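PDB 5YUQ: chintase from Rhizomucor miehei, which hydrolyses the beta-1,4-linked N-acetylglucosamine chains of chitin as a family 18 glycoside hydrolase, probably feeding the polymer through a tunnel-shaped active site. Local coordinates for residues Tyr285-Arg288 / Thr289-Glu293; Ser39-Asp43 / Ser44-Ser48. One frame throughout, in Å; residues are numbered along the deposited sequence. Where two conformers were deposited one is given.

Contact 1. Residues Tyr285-Arg288 / Thr289-Glu293; sequences YIWR and TIAQE
Tyr285, in the short strand 284-286, reaches past the first turn of the helix that follows and gives its phenol hydrogen to Glu293: Tyr285 OH lies 2.5 Å from Glu293 OE1, a short bond to which the extended Glu293 chain carries its carboxylate. The carboxylate oxygen sits at the edge of the ring, in its plane, and is used on its syn side, 16° out of the carboxylate plane; ring and carboxylate planes are turned 70° apart. Between these two ends the ring runs beside the first turn, with Tyr285 CE1 3.5 Å from Thr289 CG2 and Tyr285 CD1 3.7 Å from Ile290 CG1. Thr289 divides its branches: the methyl, anti to the backbone N, goes to the tyrosine, while OG1 passes beside Ile286 CG1 and bonds to Asp264. One carboxylate oxygen of Asp264 also takes the Ile286 N-H, so it ties strand end and helix start together. Ile286 is the N-cap residue; Ile286 O receives Ile290 N at 3.2 Å and, weakly, Thr289 N. Trp287 swings its indole to another side of the helix (chi1 174°), where Ala291 CB stands over one face, 3.8 Å above the plane and offset toward the rim, an off-centre CH-pi contact. At the benzo end Trp287 CZ3 is 4.0 Å from Ile290 CG2. Trp287 NE1 hydrogen-bonds to Asp356, and the bent chain of Arg288 forms a salt bridge with Asp357. The helix 287-292 thus starts directly from strand 284-286, which pairs antiparallel with strand 228-240; Tyr285 and Ile290 pack on Leu324 of strand 322-325, and Trp287 lies against helix 360-363.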
ATOM      1  N   TYR A 285      -7.584 -11.795   1.515  1.00 16.51           N
ATOM      2  CA  TYR A 285      -7.276 -13.186   1.768  1.00 17.97           C
ATOM      3  C   TYR A 285      -5.773 -13.210   2.015  1.00 16.74           C
ATOM      4  O   TYR A 285      -4.992 -13.090   1.074  1.00 15.40           O
ATOM      5  CB  TYR A 285      -7.627 -13.980   0.512  1.00 19.78           C
ATOM      6  CG  TYR A 285      -8.232 -15.339   0.759  1.00 18.50           C
ATOM      7  CD1 TYR A 285      -7.426 -16.420   1.046  1.00 21.43           C
ATOM      8  CD2 TYR A 285      -9.601 -15.539   0.665  1.00 21.21           C
ATOM      9  CE1 TYR A 285      -7.950 -17.659   1.257  1.00 22.58           C
ATOM     10  CE2 TYR A 285     -10.146 -16.799   0.880  1.00 19.70           C
ATOM     11  CZ  TYR A 285      -9.307 -17.846   1.175  1.00 20.17           C
ATOM     12  OH  TYR A 285      -9.817 -19.106   1.392  1.00 27.68           O
ATOM     13  N   ILE A 286      -5.348 -13.330   3.270  1.00 13.56           N
ATOM     14  CA  ILE A 286      -3.916 -13.170   3.551  1.00 12.14           C
ATOM     15  C   ILE A 286      -3.118 -14.422   3.219  1.00 15.37           C
ATOM     16  O   ILE A 286      -3.659 -15.526   3.162  1.00 14.51           O
ATOM     17  CB  ILE A 286      -3.624 -12.724   4.998  1.00 14.07           C
ATOM     18  CG1 ILE A 286      -4.025 -13.812   5.996  1.00 14.61           C
ATOM     19  CG2 ILE A 286      -4.327 -11.408   5.305  1.00 15.37           C
ATOM     20  CD1 ILE A 286      -3.404 -13.606   7.367  1.00 18.81           C
ATOM     21  N   TRP A 287      -1.825 -14.249   2.987  1.00 13.12           N
ATOM     22  CA  TRP A 287      -0.992 -15.364   2.571  1.00 12.96           C
ATOM     23  C   TRP A 287      -1.063 -16.536   3.538  1.00 15.91           C
ATOM     24  O   TRP A 287      -1.086 -17.692   3.104  1.00 14.78           O
ATOM     25  CB  TRP A 287       0.461 -14.938   2.391  1.00 12.96           C
ATOM     26  CG  TRP A 287       1.327 -16.119   2.101  1.00 13.06           C
ATOM     27  CD1 TRP A 287       2.163 -16.761   2.969  1.00 13.91           C
ATOM     28  CD2 TRP A 287       1.419 -16.824   0.856  1.00 12.66           C
ATOM     29  NE1 TRP A 287       2.770 -17.824   2.338  1.00 15.51           N
ATOM     30  CE2 TRP A 287       2.332 -17.881   1.039  1.00 13.42           C
ATOM     31  CE3 TRP A 287       0.821 -16.661  -0.397  1.00 12.60           C
ATOM     32  CZ2 TRP A 287       2.668 -18.764   0.013  1.00 14.44           C
ATOM     33  CZ3 TRP A 287       1.150 -17.539  -1.414  1.00 16.12           C
ATOM     34  CH2 TRP A 287       2.065 -18.579  -1.202  1.00 15.31           C
ATOM     35  N   ARG A 288      -1.102 -16.262   4.835  1.00 15.31           N
ATOM     36  CA  ARG A 288      -1.129 -17.352   5.828  1.00 18.03           C
ATOM     37  C   ARG A 288      -2.287 -18.312   5.490  1.00 17.05           C
ATOM     38  O   ARG A 288      -2.102 -19.492   5.600  1.00 17.64           O
ATOM     39  CB  ARG A 288      -1.277 -16.901   7.254  1.00 20.40           C
ATOM     40  CG  ARG A 288      -0.095 -16.125   7.786  1.00 22.16           C
ATOM     41  CD  ARG A 288      -0.251 -15.551   9.178  1.00 20.29           C
ATOM     42  NE  ARG A 288      -0.216 -16.594  10.205  1.00 21.82           N
ATOM     43  CZ  ARG A 288       0.893 -17.136  10.668  1.00 27.50           C
ATOM     44  NH1 ARG A 288       2.099 -16.755  10.268  1.00 20.06           N
ATOM     45  NH2 ARG A 288       0.799 -18.057  11.578  1.00 26.31           N
ATOM     46  N   THR A 289      -3.448 -17.754   5.139  1.00 17.37           N
ATOM     47  CA  THR A 289      -4.617 -18.559   4.798  1.00 15.30           C
ATOM     48  C   THR A 289      -4.411 -19.322   3.496  1.00 16.88           C
ATOM     49  O   THR A 289      -4.741 -20.505   3.401  1.00 16.26           O
ATOM     50  CB  THR A 289      -5.863 -17.684   4.658  1.00 15.91           C
ATOM     51  OG1 THR A 289      -5.997 -16.855   5.822  1.00 17.54           O
ATOM     52  CG2 THR A 289      -7.105 -18.553   4.501  1.00 17.10           C
ATOM     53  N   ILE A 290      -3.874 -18.638   2.491  1.00 16.27           N
ATOM     54  CA  ILE A 290      -3.582 -19.264   1.206  1.00 14.34           C
ATOM     55  C   ILE A 290      -2.664 -20.475   1.400  1.00 15.85           C
ATOM     56  O   ILE A 290      -2.896 -21.547   0.830  1.00 17.07           O
ATOM     57  CB  ILE A 290      -2.943 -18.245   0.243  1.00 14.66           C
ATOM     58  CG1 ILE A 290      -3.898 -17.058   0.042  1.00 15.04           C
ATOM     59  CG2 ILE A 290      -2.616 -18.885  -1.095  1.00 15.21           C
ATOM     60  CD1 ILE A 290      -3.336 -15.935  -0.840  1.00 13.88           C
ATOM     61  N   ALA A 291      -1.648 -20.310   2.240  1.00 13.76           N
ATOM     62  CA  ALA A 291      -0.692 -21.381   2.508  1.00 15.60           C
ATOM     63  C   ALA A 291      -1.348 -22.504   3.300  1.00 18.53           C
ATOM     64  O   ALA A 291      -1.234 -23.680   2.936  1.00 19.66           O
ATOM     65  CB  ALA A 291       0.510 -20.832   3.252  1.00 17.09           C
ATOM     66  N   GLN A 292      -2.048 -22.143   4.374  1.00 15.72           N
ATOM     67  CA  GLN A 292      -2.665 -23.144   5.250  1.00 17.57           C
ATOM     68  C   GLN A 292      -3.719 -23.978   4.530  1.00 20.22           C
ATOM     69  O   GLN A 292      -3.882 -25.166   4.829  1.00 20.71           O
ATOM     70  CB  GLN A 292      -3.285 -22.474   6.483  1.00 23.02           C
ATOM     71  CG  GLN A 292      -2.281 -21.959   7.513  1.00 36.67           C
ATOM     72  CD  GLN A 292      -2.884 -20.931   8.465  1.00 43.09           C
ATOM     73  OE1 GLN A 292      -4.042 -20.523   8.314  1.00 42.12           O
ATOM     74  NE2 GLN A 292      -2.097 -20.504   9.449  1.00 35.36           N
ATOM     75  N   GLU A 293      -4.426 -23.368   3.580  1.00 17.27           N
ATOM     76  CA  GLU A 293      -5.497 -24.058   2.867  1.00 16.93           C
ATOM     77  C   GLU A 293      -4.987 -24.866   1.684  1.00 18.97           C
ATOM     78  O   GLU A 293      -5.745 -25.608   1.058  1.00 19.57           O
ATOM     79  CB  GLU A 293      -6.564 -23.064   2.400  1.00 19.07           C
ATOM     80  CG  GLU A 293      -7.361 -22.463   3.536  1.00 18.33           C
ATOM     81  CD  GLU A 293      -8.439 -21.524   3.052  1.00 22.25           C
ATOM     82  OE1 GLU A 293      -8.430 -21.172   1.851  1.00 30.16           O
ATOM     83  OE2 GLU A 293      -9.299 -21.139   3.872  1.00 30.74           O
TER

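Contact 2. Residues Ser39-Asp43 / Ser44-Ser48; sequences SGFTD and SQLKS
The Phe41 ring meets Leu46 obliquely: with chi1 at 68° the ring end comes nearer the helix than CB does, and Phe41 CE2 lies 3.7 Å from the Leu46 CD2 methyl. Phe41 also touches Ala30 and Leu46 touches Tyr27, so both rest on strand 24-32. The flat amide of Gln45 lies against the Thr42 side chain, Gln45 CD 3.7 Å from Thr42 CB, and its NE2 bonds to Asp10 O and Tyr27 OH. Thr42 is the N-cap residue, but its side chain makes no capping bond; Thr42 O instead accepts Leu46 N at 3.0 Å, with an N-H...O angle of 169°. One residue on, the Asp43 carboxylate and the Lys47 ammonium stop short of a salt bridge, Asp43 OD1 and Lys47 NZ being 4.1 Å apart. Two waters span the gap: one donates to OD2 and the other to OD1, and both accept from NZ. Asp43 OD1 also bonds to Tyr97 OH, and Lys47 has a cation-pi contact with Tyr97. An acidic side chain at the first turn is consistent with a favourable helix-dipole interaction; the opposite charges of Asp43 and Lys47, joined through water, probably still attract, while the direct salt bridge of Lys47 goes to Glu96.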
ATOM      1  N   SER A  39      -3.381  10.318  16.532  0.69 18.13           N
ATOM      2  CA  SER A  39      -4.110   9.346  17.344  0.69 19.60           C
ATOM      3  C   SER A  39      -4.178   7.989  16.653  0.69 20.65           C
ATOM      4  O   SER A  39      -3.586   7.794  15.590  0.69 18.93           O
ATOM      5  CB  SER A  39      -5.533   9.847  17.608  0.69 22.27           C
ATOM      6  OG  SER A  39      -6.323   9.769  16.430  0.69 24.56           O
ATOM      7  N   GLY A  40      -4.896   7.051  17.264  1.00 17.09           N
ATOM      8  CA  GLY A  40      -5.163   5.772  16.635  1.00 17.20           C
ATOM      9  C   GLY A  40      -4.071   4.719  16.676  1.00 17.60           C
ATOM     10  O   GLY A  40      -4.185   3.695  16.000  1.00 19.85           O
ATOM     11  N   PHE A  41      -3.016   4.961  17.453  1.00 15.61           N
ATOM     12  CA  PHE A  41      -1.988   3.945  17.635  1.00 17.99           C
ATOM     13  C   PHE A  41      -1.707   3.726  19.112  1.00 17.15           C
ATOM     14  O   PHE A  41      -2.121   4.520  19.960  1.00 19.13           O
ATOM     15  CB  PHE A  41      -0.707   4.296  16.878  1.00 18.03           C
ATOM     16  CG  PHE A  41       0.020   5.484  17.424  1.00 16.83           C
ATOM     17  CD1 PHE A  41      -0.357   6.773  17.066  1.00 16.40           C
ATOM     18  CD2 PHE A  41       1.089   5.314  18.291  1.00 17.98           C
ATOM     19  CE1 PHE A  41       0.326   7.871  17.570  1.00 19.87           C
ATOM     20  CE2 PHE A  41       1.772   6.403  18.794  1.00 19.84           C
ATOM     21  CZ  PHE A  41       1.395   7.683  18.436  1.00 21.12           C
ATOM     22  N   THR A  42      -0.997   2.646  19.405  1.00 14.17           N
ATOM     23  CA  THR A  42      -0.773   2.220  20.777  1.00 16.57           C
ATOM     24  C   THR A  42       0.622   2.628  21.209  1.00 14.27           C
ATOM     25  O   THR A  42       1.615   2.106  20.699  1.00 14.38           O
ATOM     26  CB  THR A  42      -0.956   0.702  20.883  1.00 16.59           C
ATOM     27  OG1 THR A  42      -2.236   0.343  20.339  1.00 17.40           O
ATOM     28  CG2 THR A  42      -0.883   0.234  22.339  1.00 15.47           C
ATOM     29  N   ASP A  43       0.678   3.568  22.149  1.00 13.25           N
ATOM     30  CA  ASP A  43       1.930   4.097  22.684  1.00 15.36           C
ATOM     31  C   ASP A  43       2.953   3.025  23.035  1.00 15.85           C
ATOM     32  O   ASP A  43       4.091   3.071  22.572  1.00 16.06           O
ATOM     33  CB  ASP A  43       1.644   4.952  23.924  1.00 14.88           C
ATOM     34  CG  ASP A  43       2.914   5.423  24.608  1.00 17.98           C
ATOM     35  OD1 ASP A  43       3.641   6.245  24.012  1.00 18.16           O
ATOM     36  OD2 ASP A  43       3.202   4.965  25.735  1.00 17.66           O
ATOM     37  N   SER A  44       2.546   2.053  23.848  1.00 14.53           N
ATOM     38  CA  SER A  44       3.489   1.062  24.350  1.00 15.81           C
ATOM     39  C   SER A  44       3.987   0.150  23.243  1.00 14.70           C
ATOM     40  O   SER A  44       5.124  -0.308  23.277  1.00 14.76           O
ATOM     41  CB  SER A  44       2.852   0.238  25.462  1.00 11.79           C
ATOM     42  OG  SER A  44       1.672  -0.409  25.010  1.00 14.52           O
ATOM     43  N   GLN A  45       3.128  -0.125  22.263  1.00 14.02           N
ATOM     44  CA  GLN A  45       3.555  -0.953  21.140  1.00 15.96           C
ATOM     45  C   GLN A  45       4.607  -0.240  20.304  1.00 15.39           C
ATOM     46  O   GLN A  45       5.620  -0.835  19.947  1.00 14.69           O
ATOM     47  CB  GLN A  45       2.362  -1.342  20.262  1.00 16.92           C
ATOM     48  CG  GLN A  45       1.448  -2.348  20.924  1.00 15.14           C
ATOM     49  CD  GLN A  45       0.255  -2.711  20.068  1.00 17.16           C
ATOM     50  OE1 GLN A  45      -0.660  -3.385  20.527  1.00 18.32           O
ATOM     51  NE2 GLN A  45       0.260  -2.273  18.818  1.00 16.93           N
ATOM     52  N   LEU A  46       4.366   1.027  19.977  1.00 14.64           N
ATOM     53  CA  LEU A  46       5.337   1.765  19.178  1.00 14.41           C
ATOM     54  C   LEU A  46       6.669   1.859  19.908  1.00 16.14           C
ATOM     55  O   LEU A  46       7.715   1.630  19.314  1.00 15.34           O
ATOM     56  CB  LEU A  46       4.819   3.155  18.808  1.00 13.87           C
ATOM     57  CG  LEU A  46       5.734   3.979  17.888  1.00 14.71           C
ATOM     58  CD1 LEU A  46       6.103   3.171  16.651  1.00 14.90           C
ATOM     59  CD2 LEU A  46       5.062   5.284  17.485  1.00 16.63           C
ATOM     60  N   LYS A  47       6.639   2.169  21.200  1.00 14.37           N
ATOM     61  CA  LYS A  47       7.886   2.248  21.958  1.00 15.51           C
ATOM     62  C   LYS A  47       8.604   0.905  22.016  1.00 14.83           C
ATOM     63  O   LYS A  47       9.822   0.848  21.881  1.00 14.33           O
ATOM     64  CB  LYS A  47       7.646   2.808  23.365  1.00 15.62           C
ATOM     65  CG  LYS A  47       7.124   4.232  23.327  1.00 20.16           C
ATOM     66  CD  LYS A  47       7.571   5.080  24.492  1.00 25.86           C
ATOM     67  CE  LYS A  47       7.252   6.549  24.215  1.00 19.62           C
ATOM     68  NZ  LYS A  47       7.321   7.382  25.445  1.00 23.31           N
ATOM     69  N   SER A  48       7.850  -0.172  22.206  1.00 14.74           N
ATOM     70  CA  SER A  48       8.440  -1.501  22.210  1.00 16.18           C
ATOM     71  C   SER A  48       9.114  -1.820  20.880  1.00 13.92           C
ATOM     72  O   SER A  48      10.251  -2.279  20.850  1.00 15.88           O
ATOM     73  CB  SER A  48       7.391  -2.564  22.537  1.00 13.96           C
ATOM     74  OG  SER A  48       7.848  -3.835  22.117  1.00 19.19           O
TER
HETATM   75  O   HOH W   1       5.353   6.160  27.008  1.00 19.01           O
HETATM   76  O   HOH W   2       4.577   8.675  25.042  1.00 32.47           O

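In the fold
Contact 2 comes first along the chain and contact 1 much later, both within the family 18 range, whose fold is a TIM barrel. Their centres lie about 28 Å apart and their nearest atoms about 16 Å, so they do not touch. Each marks the start of a helix: residues 39-48 lead from the short strand 38-39 into helix 43-55, beside the barrel strand 24-32, whereas residues 285-293 carry strand 284-286 straight into helix 287-292, beside strands 228-240 and 322-325. Strands 24-32 and 228-240 are linked through 4-9 and 346-350, so the two helix starts are separate local structures attached to one continuous barrel framework.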